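Local coordinates for protein DMSP lyase (Ruegeria pomeroyi, PDB 5CU1) that is a lyase of the cupin superfamily that carries an iron(III) ion in a small beta-barrel domain with helices packed beside it, at residues Asn21-Ala24 with Glu25-Leu29; Ala72-Ala75 with Ile76-Phe80. All blocks are in the same frame, centred on the assembly; numbering follows the deposited sequence.

Contact 1: Asn21-Ala24 with Glu25-Leu29; sequences NLLA and EFQAL
L23 and Q27 lie one turn apart, and their side chains pack closely. The Q27 chain, with CG beside its own backbone N and anti to the carbonyl carbon (chi1 -78°), folds back over the preceding turn. Its CG comes 3.3 Å from L23 O, and its amide crosses the leucine branch, with OE1 3.6 Å from L23 CG. Glutamine suits this place because its methylenes cover the carbonyl oxygen of L23 while the amide at their end reaches over the L23 branch. The backbone beneath is firmly bonded: Q27 N donates to L23 O at 2.9 Å, and F26 N donates to L22 O at 3.0 Å in a nearly straight bond (166°). These i to i+4 bonds mark the middle of the alpha-helix 17-32, an amphipathic helix lying beside the cupin barrel. On its inner side the buried L22 and F26 point their hydrocarbon groups into the protein, L22 against F80 of helix 74-83 and F26 against L192 and L194 of strand 189-196. The N21 side is looser. E25 N reaches N21 O over 3.1 Å, but the bond is bent to 143°, and the same N-H is shared with L22 O in a weak bond. The side chains come no nearer than 4.4 Å, N21 OD1 to E25 CG. A water lies within hydrogen-bonding reach of both polar ends, 2.8 Å from N21 OD1 and close to E25 OE2.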
loop_
_atom_site.group_PDB
_atom_site.type_symbol
_atom_site.label_atom_id
_atom_site.label_comp_id
_atom_site.label_asym_id
_atom_site.label_seq_id
_atom_site.Cartn_x
_atom_site.Cartn_y
_atom_site.Cartn_z
ATOM N N ASN A 21 14.105 -10.359 3.697
ATOM C CA ASN A 21 14.461 -9.097 4.128
ATOM C C ASN A 21 13.354 -8.084 4.403
ATOM O O ASN A 21 13.520 -7.324 5.240
ATOM C CB ASN A 21 15.466 -8.492 3.258
ATOM C CG ASN A 21 16.300 -7.461 3.985
ATOM O OD1 ASN A 21 16.461 -6.353 3.481
ATOM N ND2 ASN A 21 16.789 -7.787 5.177
ATOM N N LEU A 22 12.310 -8.093 3.584
ATOM C CA LEU A 22 11.124 -7.264 3.645
ATOM C C LEU A 22 10.286 -7.447 4.879
ATOM O O LEU A 22 10.197 -6.593 5.553
ATOM C CB LEU A 22 10.322 -7.263 2.369
ATOM C CG LEU A 22 9.119 -6.348 2.123
ATOM C CD1 LEU A 22 9.427 -4.889 2.421
ATOM C CD2 LEU A 22 8.579 -6.500 0.754
ATOM N N LEU A 23 9.910 -8.620 5.184
ATOM C CA LEU A 23 9.348 -8.954 6.414
ATOM C C LEU A 23 9.988 -8.440 7.756
ATOM O O LEU A 23 9.388 -7.874 8.524
ATOM C CB LEU A 23 9.023 -10.417 6.434
ATOM C CG LEU A 23 8.305 -10.826 7.654
ATOM C CD1 LEU A 23 6.926 -10.528 7.763
ATOM C CD2 LEU A 23 8.238 -12.231 7.482
ATOM N N ALA A 24 11.245 -8.689 7.863
ATOM C CA ALA A 24 12.140 -8.177 8.752
ATOM C C ALA A 24 12.337 -6.705 8.843
ATOM O O ALA A 24 12.458 -6.255 9.894
ATOM C CB ALA A 24 13.407 -8.923 8.681
ATOM N N GLU A 25 12.194 -6.008 7.732
ATOM C CA GLU A 25 12.058 -4.619 7.785
ATOM C C GLU A 25 10.677 -4.105 8.234
ATOM O O GLU A 25 10.665 -3.215 8.908
ATOM C CB GLU A 25 12.532 -3.917 6.575
ATOM C CG GLU A 25 13.924 -3.931 6.213
ATOM C CD GLU A 25 14.841 -3.285 7.115
ATOM O OE1 GLU A 25 14.593 -2.617 7.967
ATOM O OE2 GLU A 25 15.899 -3.607 7.000
ATOM N N PHE A 26 9.620 -4.821 7.874
ATOM C CA PHE A 26 8.303 -4.668 8.358
ATOM C C PHE A 26 8.111 -4.799 9.886
ATOM O O PHE A 26 7.598 -3.936 10.411
ATOM C CB PHE A 26 7.219 -5.287 7.463
ATOM C CG PHE A 26 5.891 -5.166 8.011
ATOM C CD1 PHE A 26 5.290 -4.016 8.047
ATOM C CD2 PHE A 26 5.294 -6.212 8.644
ATOM C CE1 PHE A 26 4.149 -3.852 8.697
ATOM C CE2 PHE A 26 4.104 -6.037 9.274
ATOM C CZ PHE A 26 3.526 -4.855 9.269
ATOM N N GLN A 27 8.580 -5.901 10.434
ATOM C CA GLN A 27 8.511 -6.336 11.797
ATOM C C GLN A 27 9.146 -5.362 12.764
ATOM O O GLN A 27 8.651 -5.102 13.797
ATOM C CB GLN A 27 9.071 -7.757 11.891
ATOM C CG GLN A 27 8.126 -8.771 11.446
ATOM C CD GLN A 27 8.694 -10.089 11.268
ATOM O OE1 GLN A 27 9.755 -10.185 10.913
ATOM N NE2 GLN A 27 7.950 -11.126 11.553
ATOM N N ALA A 28 10.291 -4.861 12.350
ATOM C CA ALA A 28 11.021 -3.823 13.021
ATOM C C ALA A 28 10.477 -2.552 12.936
ATOM O O ALA A 28 10.548 -1.982 13.804
ATOM C CB ALA A 28 12.459 -3.795 12.632
ATOM N N LEU A 29 9.744 -2.113 11.982
ATOM C CA LEU A 29 9.091 -0.795 12.000
ATOM C C LEU A 29 7.852 -0.686 12.640
ATOM O O LEU A 29 7.541 0.258 13.086
ATOM C CB LEU A 29 8.854 -0.448 10.550
ATOM C CG LEU A 29 8.010 0.679 10.146
ATOM C CD1 LEU A 29 8.753 1.881 10.363
ATOM C CD2 LEU A 29 7.648 0.502 8.843
HETATM O O HOH W 1 17.327 -4.283 5.088
#

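Contact 2: Ala72-Ala75 with Ile76-Phe80; sequences AYAA and IRDAF
A74 O accepts a hydrogen bond from D78 N at 3.2 Å, in the first turn of helix 74-83, which packs beside the cupin barrel; Y73 occupies its N-cap position. Two other backbone bonds build this turn. A79 N donates to A75 O at 3.1 Å, and the bond from R77 N to Y73 O is weak at 3.4 Å. Alanines suit the turn because they are small: the A75 methyl lets E25 of helix 17-32 come close, and the A74 methyl lies beneath the R77 guanidinium.

Packing on the inner side rests on I76 and Y73. I76 CG2 lies against the Y73 carbonyl, 3.6 Å from Y73 O, while CG1, anti to the backbone N (chi1 -166°), carries the extended branch. A branched aliphatic side chain is well matched to its buried place between L29 of helix 17-32 and L150 of strand 144-150. The Y73 ring is buried too; it packs edge-to-face with F148, and its hydroxyl is hydrogen-bonded to E33.

Charge is paired on the more exposed side. R77, bent at chi2 and chi3, lays one guanidinium face over the CB of A74, 4.0 Å away and offset toward the rim. R77 and D78 form a salt bridge: R77 NH1 donates to D78 OD1 at 2.8 Å in an almost straight bond (173°), in the guanidinium plane but 23° out of the carboxylate plane, on the syn side. R77 NH2 makes a weak bond to L68 O. D78 OD2 lies 3.1 Å from A74 O, two acceptors with no hydrogen bond between them.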
loop_
_atom_site.group_PDB
_atom_site.type_symbol
_atom_site.label_atom_id
_atom_site.label_comp_id
_atom_site.label_asym_id
_atom_site.label_seq_id
_atom_site.Cartn_x
_atom_site.Cartn_y
_atom_site.Cartn_z
ATOM N N ALA A 72 13.410 8.634 7.887
ATOM C CA ALA A 72 13.757 7.516 8.635
ATOM C C ALA A 72 13.491 6.138 8.126
ATOM O O ALA A 72 13.709 5.341 8.835
ATOM C CB ALA A 72 13.074 7.724 9.927
ATOM N N TYR A 73 13.110 5.938 6.889
ATOM C CA TYR A 73 12.388 4.840 6.294
ATOM C C TYR A 73 12.924 4.314 4.963
ATOM O O TYR A 73 12.350 3.584 4.374
ATOM C CB TYR A 73 10.852 5.175 6.174
ATOM C CG TYR A 73 10.175 5.714 7.412
ATOM C CD1 TYR A 73 9.998 4.938 8.467
ATOM C CD2 TYR A 73 9.859 7.028 7.549
ATOM C CE1 TYR A 73 9.497 5.422 9.591
ATOM C CE2 TYR A 73 9.320 7.504 8.647
ATOM C CZ TYR A 73 9.102 6.677 9.664
ATOM O OH TYR A 73 8.658 7.016 10.729
ATOM N N ALA A 74 14.152 4.573 4.649
ATOM C CA ALA A 74 14.903 4.042 3.544
ATOM C C ALA A 74 15.092 2.659 3.464
ATOM O O ALA A 74 14.989 2.135 2.474
ATOM C CB ALA A 74 16.164 4.754 3.326
ATOM N N ALA A 75 15.237 1.954 4.541
ATOM C CA ALA A 75 15.395 0.498 4.456
ATOM C C ALA A 75 14.295 -0.316 3.846
ATOM O O ALA A 75 14.511 -1.105 3.122
ATOM C CB ALA A 75 15.805 -0.063 5.761
ATOM N N ILE A 76 13.123 0.010 4.302
ATOM C CA ILE A 76 11.893 -0.621 3.996
ATOM C C ILE A 76 11.416 -0.277 2.701
ATOM O O ILE A 76 11.032 -1.058 2.093
ATOM C CB ILE A 76 10.866 -0.605 5.183
ATOM C CG1 ILE A 76 9.756 -1.542 4.935
ATOM C CG2 ILE A 76 10.357 0.730 5.446
ATOM C CD1 ILE A 76 8.708 -1.627 5.917
ATOM N N ARG A 77 11.506 0.939 2.378
ATOM C CA ARG A 77 11.405 1.411 1.120
ATOM C C ARG A 77 12.206 0.653 0.060
ATOM O O ARG A 77 11.678 0.325 -0.821
ATOM C CB ARG A 77 11.670 2.806 1.127
ATOM C CG ARG A 77 11.537 3.509 -0.175
ATOM C CD ARG A 77 12.807 3.861 -0.734
ATOM N NE ARG A 77 13.337 5.105 -0.462
ATOM C CZ ARG A 77 14.565 5.540 -0.503
ATOM N NH1 ARG A 77 15.636 5.068 -0.626
ATOM N NH2 ARG A 77 14.687 6.619 -0.309
ATOM N N ASP A 78 13.482 0.490 0.232
ATOM C CA ASP A 78 14.403 -0.233 -0.583
ATOM C C ASP A 78 14.079 -1.675 -0.706
ATOM O O ASP A 78 14.017 -2.170 -1.686
ATOM C CB ASP A 78 15.855 0.084 -0.304
ATOM C CG ASP A 78 16.209 1.573 -0.420
ATOM O OD1 ASP A 78 15.750 2.303 -1.060
ATOM O OD2 ASP A 78 17.031 2.090 0.106
ATOM N N ALA A 79 13.705 -2.215 0.380
ATOM C CA ALA A 79 13.119 -3.462 0.482
ATOM C C ALA A 79 11.817 -3.716 -0.214
ATOM O O ALA A 79 11.802 -4.501 -0.897
ATOM C CB ALA A 79 13.217 -3.923 1.840
ATOM N N PHE A 80 10.901 -2.817 -0.198
ATOM C CA PHE A 80 9.753 -2.777 -1.000
ATOM C C PHE A 80 10.077 -2.875 -2.601
ATOM O O PHE A 80 9.487 -3.541 -3.295
ATOM C CB PHE A 80 8.699 -1.713 -0.542
ATOM C CG PHE A 80 7.702 -2.112 0.524
ATOM C CD1 PHE A 80 6.961 -3.206 0.408
ATOM C CD2 PHE A 80 7.555 -1.354 1.714
ATOM C CE1 PHE A 80 6.139 -3.524 1.381
ATOM C CE2 PHE A 80 6.692 -1.708 2.655
ATOM C CZ PHE A 80 6.001 -2.785 2.501
#

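Overall arrangement
Contact 1 comes first along the chain, on helix 17-32, and contact 2 follows on helix 74-83; their centres lie about 9 Å apart, on the same side of the chain's centre. The two helices touch directly: L22 CD1 lies 3.6 Å from F80 CD1, L29 CD1 lies 3.7 Å from Y73 CE1, and E25 OE1 lies 3.6 Å from A75 CB. Both also rest on the five-stranded sheet that includes strands 144-150 and 189-196. They thus form a helical layer against one sheet of the cupin fold, while the iron(III) ion is held by H141, E145 and H180, none of which belongs to either contact.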